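Local coordinates for protein DMATS type aromatic prenyltransferase (Streptomyces coelicolor, PDB 6ZRZ) that probably transfers a dimethylallyl group from dimethylallyl diphosphate to carbon 5 of the indole ring of tryptophan, at residues K204-H209 / P253-H258; T223-V228 / S269-Y274; T55-D60 / R79-P84; G130-W135 / Y151-V156. All coordinates share one frame; numbering follows the deposited sequence. Where two conformers were deposited one is given.

Contact 1 (K204-H209 / P253-H258); sequences KVYLRH and PAQSCH. With 6C7 (S-(3-methylbut-2-en-1-yl) trihydrogen thiodiphosphate), chain C; TRP (tryptophan), chain D.
In the wall of the ABBA barrel, Tyr206 and Cys257 form a non-hydrogen-bonded pair between two antiparallel strands, 204-209 and 254-258, and both side chains turn toward the bound ligands. Cys257 SG sits over one face of the Tyr206 ring, 4.0 Å from its centroid, a sulfur-aromatic contact; having SG anti to the backbone N (chi1 176°) lays the thiol across the ring. The ring carbon Tyr206 CE1 in turn touches the prenyl methyl C14 of the thiodiphosphate at 3.5 Å. Gln255, on this same side, sends its extended chain to the bound tryptophan, OE1 lying 3.7 Å from the indole atom CZ3; this buried oxygen has no hydrogen-bond partner in the model. Five backbone hydrogen bonds hold the strands together at Val205-His258, Leu207-Ser256 and His209-Ala254, and a water joins His209 O to Ala254 N where the pairing ends.

The other side of the sheet carries a polar chain. Ser256 OG meets His209 NE2 at 2.7 Å, at the edge and in the plane of that imidazole, and His258 NE2 at 2.8 Å. Leu207 CD2 packs on His258 NE2 at 3.4 Å, while Phe271 of the next strand meets the His258 ring. Since the hydroxyl brings a single proton to two imidazoles, the two bonds cannot both be donated by the serine, and the protonation of one histidine is probably coupled to that of the other.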
# COMPACT_ATOMS: atom_id res chain seq x y z
N LYS A 204 9.44 8.65 -2.65
CA LYS A 204 8.81 8.36 -1.35
C LYS A 204 9.73 7.42 -0.58
O LYS A 204 10.09 6.36 -1.13
CB LYS A 204 7.42 7.78 -1.58
CG LYS A 204 6.44 8.79 -2.16
CD LYS A 204 5.20 8.17 -2.73
CE LYS A 204 4.16 7.78 -1.68
NZ LYS A 204 4.00 8.81 -0.61
N VAL A 205 10.16 7.86 0.59
CA VAL A 205 10.98 7.05 1.53
C VAL A 205 10.06 6.62 2.66
O VAL A 205 9.43 7.50 3.28
CB VAL A 205 12.17 7.85 2.06
CG1 VAL A 205 13.04 7.01 2.97
CG2 VAL A 205 12.97 8.43 0.91
N TYR A 206 9.98 5.31 2.91
CA TYR A 206 9.20 4.72 4.01
C TYR A 206 10.14 4.34 5.14
O TYR A 206 11.27 3.78 4.86
CB TYR A 206 8.41 3.51 3.54
CG TYR A 206 7.34 3.82 2.54
CD1 TYR A 206 6.02 3.85 2.92
CD2 TYR A 206 7.64 4.10 1.21
CE1 TYR A 206 5.01 4.12 2.00
CE2 TYR A 206 6.64 4.39 0.29
CZ TYR A 206 5.32 4.40 0.68
OH TYR A 206 4.29 4.67 -0.20
N LEU A 207 9.75 4.67 6.37
CA LEU A 207 10.47 4.31 7.61
C LEU A 207 9.59 3.36 8.41
O LEU A 207 8.38 3.59 8.49
CB LEU A 207 10.70 5.55 8.47
CG LEU A 207 11.90 6.44 8.17
CD1 LEU A 207 12.30 6.44 6.73
CD2 LEU A 207 11.59 7.86 8.63
N ARG A 208 10.18 2.39 9.05
CA ARG A 208 9.47 1.56 10.02
C ARG A 208 9.67 2.20 11.39
O ARG A 208 10.76 2.69 11.65
CB ARG A 208 10.01 0.14 9.96
CG ARG A 208 9.28 -0.83 10.84
CD ARG A 208 9.94 -2.19 10.75
NE ARG A 208 10.96 -2.32 11.77
CZ ARG A 208 12.22 -2.73 11.58
NH1 ARG A 208 13.02 -2.84 12.63
NH2 ARG A 208 12.68 -3.06 10.37
N HIS A 209 8.67 2.14 12.27
CA HIS A 209 8.76 2.71 13.63
C HIS A 209 8.30 1.67 14.63
O HIS A 209 7.14 1.44 14.74
CB HIS A 209 7.94 3.99 13.72
CG HIS A 209 8.34 5.04 12.75
ND1 HIS A 209 9.47 5.80 12.91
CD2 HIS A 209 7.78 5.44 11.60
CE1 HIS A 209 9.57 6.62 11.91
NE2 HIS A 209 8.56 6.43 11.10
N PRO A 253 4.63 -2.87 13.46
CA PRO A 253 4.96 -1.46 13.59
C PRO A 253 4.22 -0.51 12.66
O PRO A 253 3.72 -0.91 11.53
CB PRO A 253 6.43 -1.47 13.28
CG PRO A 253 6.58 -2.53 12.27
CD PRO A 253 5.68 -3.64 12.79
N ALA A 254 4.09 0.70 13.12
CA ALA A 254 3.66 1.83 12.31
C ALA A 254 4.73 2.05 11.26
O ALA A 254 5.89 1.63 11.47
CB ALA A 254 3.47 3.06 13.14
N GLN A 255 4.38 2.71 10.19
CA GLN A 255 5.34 3.17 9.18
C GLN A 255 5.01 4.62 8.84
O GLN A 255 3.84 5.03 9.04
CB GLN A 255 5.25 2.30 7.92
CG GLN A 255 5.71 0.87 8.14
CD GLN A 255 5.94 0.14 6.83
OE1 GLN A 255 6.03 0.75 5.73
NE2 GLN A 255 6.02 -1.16 6.93
N SER A 256 5.98 5.35 8.34
CA SER A 256 5.78 6.70 7.80
C SER A 256 6.31 6.75 6.40
O SER A 256 7.21 5.97 6.06
CB SER A 256 6.41 7.78 8.67
OG SER A 256 7.81 7.60 8.77
N CYS A 257 5.78 7.67 5.61
CA CYS A 257 6.26 7.97 4.26
C CYS A 257 6.62 9.46 4.21
O CYS A 257 5.87 10.27 4.78
CB CYS A 257 5.20 7.63 3.23
SG CYS A 257 5.72 8.09 1.56
N HIS A 258 7.74 9.77 3.57
CA HIS A 258 8.27 11.14 3.38
C HIS A 258 8.46 11.35 1.88
O HIS A 258 9.22 10.60 1.29
CB HIS A 258 9.53 11.33 4.23
CG HIS A 258 9.33 10.86 5.64
ND1 HIS A 258 9.07 11.74 6.67
CD2 HIS A 258 9.29 9.60 6.16
CE1 HIS A 258 8.89 11.07 7.78
NE2 HIS A 258 9.01 9.72 7.49
O4 6C7 C . 0.84 8.81 -1.27
P1 6C7 C . 0.16 7.49 -1.93
O6 6C7 C . -1.28 7.35 -1.61
O5 6C7 C . 0.41 7.63 -3.54
O2 6C7 C . 1.06 6.19 -1.52
P3 6C7 C . 0.49 4.99 -0.60
O8 6C7 C . 0.23 5.72 0.82
O7 6C7 C . -0.74 4.33 -1.09
S9 6C7 C . 1.89 3.86 -0.33
C10 6C7 C . 1.16 2.66 0.79
C11 6C7 C . 1.48 1.29 0.13
C12 6C7 C . 2.72 0.46 0.53
C13 6C7 C . 2.99 -0.86 -0.17
C14 6C7 C . 3.73 0.92 1.58
N TRP D . 1.60 -6.23 4.01
CA TRP D . 2.92 -5.58 4.14
C TRP D . 3.07 -4.93 5.53
O TRP D . 2.14 -4.87 6.36
CB TRP D . 3.15 -4.56 3.02
CG TRP D . 2.09 -3.51 2.88
CD1 TRP D . 0.95 -3.58 2.12
CD2 TRP D . 2.07 -2.21 3.51
NE1 TRP D . 0.23 -2.42 2.24
CE2 TRP D . 0.89 -1.56 3.07
CE3 TRP D . 2.93 -1.54 4.37
CZ2 TRP D . 0.55 -0.27 3.49
CZ3 TRP D . 2.61 -0.26 4.78
CH2 TRP D . 1.42 0.35 4.36
OXT TRP D . 4.19 -4.44 5.84
O HOH W 1 4.87 0.98 16.12

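Contact 2 (T223-V228 / S269-Y274); sequences TDSGLV and SGFTLY. With 6C7 (S-(3-methylbut-2-en-1-yl) trihydrogen thiodiphosphate), chain C.
Leu227 and Phe271 make the close-packed end of this contact, their side chains crossing at about a right angle. The methyl Leu227 CD1 comes to the edge of the phenyl ring, near its plane, 3.7 Å from Phe271 CD2. Ser225 closes in beside it: its OG lies 3.6 Å from Phe271 CB, held between the backbone N and the carbonyl carbon (chi1 71°), and is bonded to Arg222 O within its own loop. Ser225 O also receives a CA-H...O contact from Gly270 CA at 3.6 Å.

The strand met here, 270-275, belongs to the ABBA barrel, and the loop 223-228 leads into helix 229-240 of its outer layer, with Val228 at the N-cap. Ser269 and Gly270 both face Ser259 in a classic beta bulge at the start of the strand. Phe271 points outward to the loop, whereas Tyr274 serves the lumen: its OH donates to the thiodiphosphate oxygen O8 at 2.6 Å, with O8 in the plane of the tyrosine ring, and Thr272 CG2 rests above one ring face.

Toward the solvent the fit is looser. Asp224 is partly exposed and reaches the strand through its backbone, Asp224 O standing 3.8 Å from Ser269 CA while accepting a hydrogen bond from Arg333 NE. At Gly226 the chain turns with phi 112°, where a beta carbon would press on the preceding carbonyl oxygen.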
# COMPACT_ATOMS: atom_id res chain seq x y z
N THR A 223 5.92 21.38 9.79
CA THR A 223 4.83 22.25 9.27
C THR A 223 4.75 22.08 7.75
O THR A 223 3.63 21.92 7.24
CB THR A 223 5.05 23.71 9.71
OG1 THR A 223 6.43 24.05 9.54
CG2 THR A 223 4.66 23.93 11.16
N ASP A 224 5.91 22.04 7.09
CA ASP A 224 6.06 22.11 5.61
C ASP A 224 5.72 20.76 4.94
O ASP A 224 6.12 20.59 3.78
CB ASP A 224 7.46 22.59 5.22
CG ASP A 224 8.64 21.77 5.71
OD1 ASP A 224 9.78 22.02 5.22
OD2 ASP A 224 8.44 20.89 6.59
N SER A 225 5.00 19.84 5.62
CA SER A 225 4.71 18.47 5.11
C SER A 225 3.21 18.14 5.16
O SER A 225 2.85 17.06 4.67
CB SER A 225 5.55 17.43 5.85
OG SER A 225 5.09 17.26 7.19
N GLY A 226 2.37 19.01 5.75
CA GLY A 226 0.91 19.02 5.52
C GLY A 226 0.08 18.61 6.72
O GLY A 226 -1.14 18.76 6.64
N LEU A 227 0.68 18.07 7.77
CA LEU A 227 -0.08 17.66 8.99
C LEU A 227 0.42 18.45 10.19
O LEU A 227 1.58 18.85 10.19
CB LEU A 227 0.08 16.16 9.22
CG LEU A 227 -0.52 15.25 8.16
CD1 LEU A 227 -0.29 13.80 8.51
CD2 LEU A 227 -2.02 15.51 7.97
N VAL A 228 -0.46 18.67 11.16
CA VAL A 228 -0.12 19.36 12.43
C VAL A 228 -0.13 18.32 13.55
O VAL A 228 -0.90 17.36 13.50
CB VAL A 228 -1.05 20.56 12.69
CG1 VAL A 228 -0.96 21.57 11.56
CG2 VAL A 228 -2.50 20.16 12.94
N SER A 269 7.99 17.42 1.13
CA SER A 269 6.72 18.17 0.93
C SER A 269 5.53 17.38 1.45
O SER A 269 4.46 17.93 1.54
CB SER A 269 6.51 18.51 -0.52
OG SER A 269 6.88 17.43 -1.34
N GLY A 270 5.71 16.09 1.74
CA GLY A 270 4.58 15.25 2.15
C GLY A 270 4.98 14.29 3.23
O GLY A 270 6.15 13.87 3.25
N PHE A 271 4.03 13.98 4.11
CA PHE A 271 4.19 13.05 5.23
C PHE A 271 2.93 12.22 5.38
O PHE A 271 1.83 12.79 5.39
CB PHE A 271 4.47 13.80 6.53
CG PHE A 271 4.39 12.94 7.76
CD1 PHE A 271 5.40 12.05 8.06
CD2 PHE A 271 3.28 12.98 8.59
CE1 PHE A 271 5.33 11.24 9.18
CE2 PHE A 271 3.21 12.17 9.72
CZ PHE A 271 4.23 11.30 10.01
N THR A 272 3.07 10.91 5.50
CA THR A 272 1.95 10.00 5.77
C THR A 272 2.33 9.13 6.96
O THR A 272 3.52 8.61 6.99
CB THR A 272 1.58 9.14 4.55
OG1 THR A 272 1.23 9.96 3.42
CG2 THR A 272 0.43 8.20 4.85
N LEU A 273 1.38 8.93 7.88
CA LEU A 273 1.52 7.92 8.95
C LEU A 273 0.59 6.74 8.67
O LEU A 273 -0.61 6.95 8.48
CB LEU A 273 1.22 8.55 10.31
CG LEU A 273 1.33 7.59 11.49
CD1 LEU A 273 2.73 7.02 11.60
CD2 LEU A 273 0.94 8.29 12.79
N TYR A 274 1.14 5.54 8.65
CA TYR A 274 0.39 4.28 8.48
C TYR A 274 0.31 3.50 9.79
O TYR A 274 1.37 3.16 10.39
CB TYR A 274 1.05 3.39 7.43
CG TYR A 274 1.31 4.07 6.10
CD1 TYR A 274 0.48 3.86 4.99
CD2 TYR A 274 2.43 4.87 5.93
CE1 TYR A 274 0.73 4.50 3.78
CE2 TYR A 274 2.71 5.47 4.72
CZ TYR A 274 1.87 5.30 3.65
OH TYR A 274 2.15 5.97 2.51
O4 6C7 C . 0.84 8.81 -1.27
P1 6C7 C . 0.16 7.49 -1.93
O6 6C7 C . -1.28 7.35 -1.61
O5 6C7 C . 0.41 7.63 -3.54
O2 6C7 C . 1.06 6.19 -1.52
P3 6C7 C . 0.49 4.99 -0.60
O8 6C7 C . 0.23 5.72 0.82
O7 6C7 C . -0.74 4.33 -1.09
S9 6C7 C . 1.89 3.86 -0.33
C10 6C7 C . 1.16 2.66 0.79
C11 6C7 C . 1.48 1.29 0.13
C12 6C7 C . 2.72 0.46 0.53
C13 6C7 C . 2.99 -0.86 -0.17
C14 6C7 C . 3.73 0.92 1.58

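Contact 3 (T55-D60 / R79-P84); sequences TFLSDD and RVLVEP. With TRP (tryptophan), chain D; 6C7 (S-(3-methylbut-2-en-1-yl) trihydrogen thiodiphosphate), chain C.
Leu57 and Glu83 mark the nearest backbone approach, with CA atoms 7.3 Å apart, so the irregular loop 55-60 is joined to the end of strand 79-82 through side chains and water. The strand is part of the ABBA barrel, and the loop lies across the tryptophan pocket. Leu57 reaches over the strand end, its CG anti to the backbone N (chi1 -172°), which brings CD1 to 3.6 Å from Glu83 N. Leu57 and Leu81 slide past each other in opposite directions, CG of the first 3.9 Å from CD2 of the second. That same Leu81 CD2 touches the prenyl methyl C13, while Leu57 O accepts a 2.9 Å hydrogen bond from the amino N of the bound tryptophan; the leucine pair thus adjoins both ligands.

A polar clasp lies alongside. Thr55 and Glu83 come from opposite directions, and Thr55 OG1 donates to Glu83 OE1 at 2.6 Å, meeting it on the syn side, 25° out of the carboxylate plane. The second oxygen, OE2, accepts a hydrogen bond from a water that in turn accepts from Phe56 N, and also bonds to Trp135 NE1. A valine in place of Thr55 would probably leave the buried Glu83 OE1 relying on its weak bond from Asn94 and the carboxylate freer to turn.

At the far end of the strand, Arg79 bends at chi2 and chi3 to reach the thiodiphosphate, NH1 donating to O6 at 2.9 Å in the plane of the guanidinium, with an N-H...O angle of 163°.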
# COMPACT_ATOMS: atom_id res chain seq x y z
N THR A 55 5.47 -14.46 -1.37
CA THR A 55 4.92 -13.08 -1.48
C THR A 55 4.48 -12.59 -0.10
O THR A 55 3.67 -13.30 0.50
CB THR A 55 3.73 -13.05 -2.43
OG1 THR A 55 4.21 -13.39 -3.74
CG2 THR A 55 3.02 -11.72 -2.42
N PHE A 56 4.97 -11.39 0.31
CA PHE A 56 4.84 -10.65 1.61
C PHE A 56 3.78 -9.52 1.51
O PHE A 56 3.48 -8.83 2.52
CB PHE A 56 6.22 -10.06 1.97
CG PHE A 56 6.30 -8.89 2.94
CD1 PHE A 56 5.91 -9.00 4.26
CD2 PHE A 56 6.89 -7.70 2.55
CE1 PHE A 56 6.05 -7.94 5.14
CE2 PHE A 56 7.04 -6.64 3.42
CZ PHE A 56 6.61 -6.76 4.72
N LEU A 57 3.22 -9.33 0.32
CA LEU A 57 2.43 -8.12 0.02
C LEU A 57 1.23 -8.02 0.96
O LEU A 57 0.85 -6.91 1.30
CB LEU A 57 2.00 -8.20 -1.43
CG LEU A 57 1.35 -6.96 -1.99
CD1 LEU A 57 1.73 -6.81 -3.46
CD2 LEU A 57 -0.16 -7.02 -1.85
N SER A 58 0.70 -9.16 1.37
CA SER A 58 -0.47 -9.25 2.26
C SER A 58 -0.25 -10.38 3.26
O SER A 58 0.54 -11.25 2.97
CB SER A 58 -1.73 -9.41 1.46
OG SER A 58 -1.84 -10.74 0.93
N ASP A 59 -0.98 -10.37 4.37
CA ASP A 59 -0.80 -11.36 5.44
C ASP A 59 -1.08 -12.76 4.93
O ASP A 59 -0.35 -13.67 5.36
CB ASP A 59 -1.69 -11.05 6.63
CG ASP A 59 -1.19 -9.94 7.52
OD1 ASP A 59 -0.19 -9.21 7.14
OD2 ASP A 59 -1.78 -9.79 8.57
N ASP A 60 -2.09 -12.96 4.07
CA ASP A 60 -2.43 -14.33 3.59
C ASP A 60 -1.72 -14.64 2.26
O ASP A 60 -2.05 -15.67 1.64
CB ASP A 60 -3.92 -14.54 3.51
CG ASP A 60 -4.62 -13.92 2.33
OD1 ASP A 60 -4.00 -13.09 1.65
OD2 ASP A 60 -5.80 -14.28 2.13
N ARG A 79 -7.04 2.47 -5.62
CA ARG A 79 -5.72 2.02 -6.06
C ARG A 79 -5.64 0.51 -5.87
O ARG A 79 -6.40 -0.04 -5.06
CB ARG A 79 -4.63 2.80 -5.33
CG ARG A 79 -4.82 4.31 -5.42
CD ARG A 79 -5.68 4.94 -4.32
NE ARG A 79 -5.01 4.58 -3.09
CZ ARG A 79 -3.95 5.20 -2.60
NH1 ARG A 79 -3.50 6.31 -3.16
NH2 ARG A 79 -3.37 4.73 -1.50
N VAL A 80 -4.83 -0.14 -6.68
CA VAL A 80 -4.52 -1.57 -6.50
C VAL A 80 -3.00 -1.73 -6.47
O VAL A 80 -2.29 -1.10 -7.30
CB VAL A 80 -5.16 -2.46 -7.58
CG1 VAL A 80 -4.70 -2.08 -8.99
CG2 VAL A 80 -4.93 -3.93 -7.28
N LEU A 81 -2.54 -2.51 -5.51
CA LEU A 81 -1.12 -2.85 -5.30
C LEU A 81 -0.92 -4.29 -5.72
O LEU A 81 -1.74 -5.14 -5.34
CB LEU A 81 -0.79 -2.72 -3.82
CG LEU A 81 0.64 -3.07 -3.42
CD1 LEU A 81 1.61 -2.07 -4.03
CD2 LEU A 81 0.78 -3.11 -1.92
N VAL A 82 0.07 -4.56 -6.56
CA VAL A 82 0.28 -5.92 -7.10
C VAL A 82 1.79 -6.23 -7.11
O VAL A 82 2.62 -5.31 -7.23
CB VAL A 82 -0.33 -6.03 -8.50
CG1 VAL A 82 0.32 -5.11 -9.47
CG2 VAL A 82 -0.28 -7.45 -9.00
N GLU A 83 2.11 -7.48 -7.02
CA GLU A 83 3.47 -7.98 -7.20
C GLU A 83 3.51 -8.76 -8.52
O GLU A 83 3.14 -9.93 -8.55
CB GLU A 83 3.87 -8.86 -6.01
CG GLU A 83 5.27 -9.44 -6.16
CD GLU A 83 5.71 -10.30 -4.99
OE1 GLU A 83 5.36 -11.43 -4.98
OE2 GLU A 83 6.43 -9.81 -4.11
N PRO A 84 3.94 -8.14 -9.63
CA PRO A 84 3.84 -8.79 -10.95
C PRO A 84 4.71 -10.06 -11.08
O PRO A 84 4.30 -11.03 -11.82
CB PRO A 84 4.27 -7.71 -11.94
CG PRO A 84 4.26 -6.41 -11.17
CD PRO A 84 4.44 -6.77 -9.71
N TRP D . 1.60 -6.23 4.01
CA TRP D . 2.92 -5.58 4.14
C TRP D . 3.07 -4.93 5.53
O TRP D . 2.14 -4.87 6.36
CB TRP D . 3.15 -4.56 3.02
CG TRP D . 2.09 -3.51 2.88
CD1 TRP D . 0.95 -3.58 2.12
CD2 TRP D . 2.07 -2.21 3.51
NE1 TRP D . 0.23 -2.42 2.24
CE2 TRP D . 0.89 -1.56 3.07
CE3 TRP D . 2.93 -1.54 4.37
CZ2 TRP D . 0.55 -0.27 3.49
CZ3 TRP D . 2.61 -0.26 4.78
CH2 TRP D . 1.42 0.35 4.36
OXT TRP D . 4.19 -4.44 5.84
O4 6C7 C . 0.84 8.81 -1.27
P1 6C7 C . 0.16 7.49 -1.93
O6 6C7 C . -1.28 7.35 -1.61
O5 6C7 C . 0.41 7.63 -3.54
O2 6C7 C . 1.06 6.19 -1.52
P3 6C7 C . 0.49 4.99 -0.60
O8 6C7 C . 0.23 5.72 0.82
O7 6C7 C . -0.74 4.33 -1.09
S9 6C7 C . 1.89 3.86 -0.33
C10 6C7 C . 1.16 2.66 0.79
C11 6C7 C . 1.48 1.29 0.13
C12 6C7 C . 2.72 0.46 0.53
C13 6C7 C . 2.99 -0.86 -0.17
C14 6C7 C . 3.73 0.92 1.58
O HOH W 2 6.74 -10.05 -1.53

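Contact 4 (G130-W135 / Y151-V156); sequences GPLALW and YLNPAV. With 6C7 (S-(3-methylbut-2-en-1-yl) trihydrogen thiodiphosphate), chain C.
Trp135 and Tyr151 stand side by side on an antiparallel hydrogen-bonded pair, with Trp135 CB 4.1 Å from Tyr151 CB. Yet they present different surfaces to the prenyl group. Its methyl C13 lies above one face of the Tyr151 ring, 4.0 Å from Tyr151 CD1. The same C13 is at the edge of the indole, 4.0 Å from Trp135 CZ3. Leu132 CD1 sits over the centre of an indole face, and the indole N-H is turned to Glu83. Backbone bonds run both ways between the pair, the one from Tyr151 N to Trp135 O being nearly straight at 177°. Leu134 and Leu152 lie alongside, pointing the same way.

Asn153 fastens the loop. With CG anti to the backbone N (chi1 180°), its ND2 donates to Gly130 O at 2.8 Å, from above that carbonyl plane, and to Leu132 O at 3.0 Å, within the plane. Its OD1 accepts from Ala155 N. A leucine here would probably leave Leu132 O without this donor and the loop around cis-Pro131 less firmly tied.

Asn153 thus builds an Asx turn at the strand end, while the aromatic pair lines the ABBA-barrel pocket, with Tyr151 placed as in the tyrosine shield of related prenyltransferases.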
# COMPACT_ATOMS: atom_id res chain seq x y z
N GLY A 130 15.09 -10.50 0.67
CA GLY A 130 13.65 -10.24 0.83
C GLY A 130 13.44 -8.92 1.55
O GLY A 130 14.41 -8.24 1.88
N PRO A 131 12.18 -8.55 1.83
CA PRO A 131 11.02 -9.39 1.52
C PRO A 131 10.29 -9.15 0.19
O PRO A 131 9.34 -9.81 -0.07
CB PRO A 131 10.14 -9.03 2.72
CG PRO A 131 10.42 -7.57 2.99
CD PRO A 131 11.86 -7.37 2.63
N LEU A 132 10.80 -8.25 -0.64
CA LEU A 132 10.23 -7.99 -1.97
C LEU A 132 11.35 -7.54 -2.90
O LEU A 132 12.43 -7.16 -2.42
CB LEU A 132 9.14 -6.90 -1.91
CG LEU A 132 9.64 -5.47 -1.73
CD1 LEU A 132 8.60 -4.44 -2.19
CD2 LEU A 132 10.05 -5.22 -0.27
N ALA A 133 11.06 -7.57 -4.20
CA ALA A 133 11.92 -7.05 -5.27
C ALA A 133 11.24 -5.85 -5.91
O ALA A 133 11.92 -4.80 -6.06
CB ALA A 133 12.23 -8.14 -6.28
N LEU A 134 9.97 -5.98 -6.29
CA LEU A 134 9.25 -4.90 -7.02
C LEU A 134 7.75 -5.10 -6.90
O LEU A 134 7.25 -6.14 -7.32
CB LEU A 134 9.72 -4.88 -8.49
CG LEU A 134 9.30 -3.63 -9.28
CD1 LEU A 134 10.25 -3.34 -10.42
CD2 LEU A 134 7.88 -3.76 -9.79
N TRP A 135 7.07 -4.10 -6.36
CA TRP A 135 5.62 -4.00 -6.37
C TRP A 135 5.25 -2.81 -7.24
O TRP A 135 6.05 -1.85 -7.35
CB TRP A 135 5.03 -3.87 -4.98
CG TRP A 135 5.31 -5.04 -4.08
CD1 TRP A 135 5.70 -6.29 -4.42
CD2 TRP A 135 5.15 -5.03 -2.66
NE1 TRP A 135 5.80 -7.08 -3.30
CE2 TRP A 135 5.47 -6.33 -2.20
CE3 TRP A 135 4.75 -4.06 -1.74
CZ2 TRP A 135 5.45 -6.66 -0.85
CZ3 TRP A 135 4.75 -4.39 -0.39
CH2 TRP A 135 5.07 -5.68 0.03
N TYR A 151 7.40 0.29 -6.10
CA TYR A 151 7.96 0.10 -4.76
C TYR A 151 9.15 -0.84 -4.84
O TYR A 151 9.01 -1.93 -5.41
CB TYR A 151 6.94 -0.48 -3.79
CG TYR A 151 5.72 0.37 -3.64
CD1 TYR A 151 5.52 1.20 -2.54
CD2 TYR A 151 4.76 0.34 -4.63
CE1 TYR A 151 4.38 1.99 -2.46
CE2 TYR A 151 3.62 1.11 -4.55
CZ TYR A 151 3.41 1.92 -3.46
OH TYR A 151 2.24 2.63 -3.45
N LEU A 152 10.26 -0.42 -4.26
CA LEU A 152 11.52 -1.20 -4.26
C LEU A 152 12.00 -1.37 -2.82
O LEU A 152 11.48 -0.68 -1.91
CB LEU A 152 12.54 -0.46 -5.13
CG LEU A 152 12.08 -0.11 -6.55
CD1 LEU A 152 13.00 0.90 -7.18
CD2 LEU A 152 12.03 -1.36 -7.41
N ASN A 153 12.97 -2.25 -2.65
CA ASN A 153 13.42 -2.80 -1.33
C ASN A 153 14.80 -2.26 -0.96
O ASN A 153 15.82 -2.78 -1.47
CB ASN A 153 13.49 -4.31 -1.38
CG ASN A 153 13.94 -4.94 -0.08
OD1 ASN A 153 14.03 -4.28 0.95
ND2 ASN A 153 14.20 -6.24 -0.13
N PRO A 154 14.89 -1.24 -0.07
CA PRO A 154 16.19 -0.74 0.37
C PRO A 154 17.06 -1.79 1.07
O PRO A 154 18.25 -1.61 1.12
CB PRO A 154 15.82 0.41 1.31
CG PRO A 154 14.45 0.85 0.82
CD PRO A 154 13.78 -0.45 0.49
N ALA A 155 16.47 -2.86 1.58
CA ALA A 155 17.19 -3.93 2.32
C ALA A 155 17.61 -5.04 1.36
O ALA A 155 17.93 -6.15 1.84
CB ALA A 155 16.33 -4.45 3.42
N VAL A 156 17.60 -4.79 0.07
CA VAL A 156 17.85 -5.83 -0.96
C VAL A 156 19.28 -6.41 -0.80
O VAL A 156 19.47 -7.61 -1.11
CB VAL A 156 17.60 -5.27 -2.38
CG1 VAL A 156 18.51 -4.08 -2.71
CG2 VAL A 156 17.71 -6.35 -3.42
O4 6C7 C . 0.84 8.81 -1.27
P1 6C7 C . 0.16 7.49 -1.93
O6 6C7 C . -1.28 7.35 -1.61
O5 6C7 C . 0.41 7.63 -3.54
O2 6C7 C . 1.06 6.19 -1.52
P3 6C7 C . 0.49 4.99 -0.60
O8 6C7 C . 0.23 5.72 0.82
O7 6C7 C . -0.74 4.33 -1.09
S9 6C7 C . 1.89 3.86 -0.33
C10 6C7 C . 1.16 2.66 0.79
C11 6C7 C . 1.48 1.29 0.13
C12 6C7 C . 2.72 0.46 0.53
C13 6C7 C . 2.99 -0.86 -0.17
C14 6C7 C . 3.73 0.92 1.58
O HOH W 3 16.81 -7.90 3.51
O HOH W 4 14.12 -3.83 -4.75

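All four contacts reach one antiparallel ten-stranded barrel and touch the thiodiphosphate it encloses. Contacts 3 and 4 come first along the chain, one closing before the other opens, and involve strands 77-82, 135-139 and 147-152; the segments of contacts 1 and 2 then alternate, on strands 202-209, 254-260 and 270-275 and in the loop before helix 229-240. Centres within each of these pairs are 12 Å apart, and direct backbone or side-chain bonds join them. Contact 4 meets contact 1 through Tyr151 and Tyr206, their centres 14 Å apart, whereas contacts 2 and 3 are about 25 Å apart between centres. Segments distant in sequence converge on one lumen, where prenyl-donor analogue and tryptophan lie together.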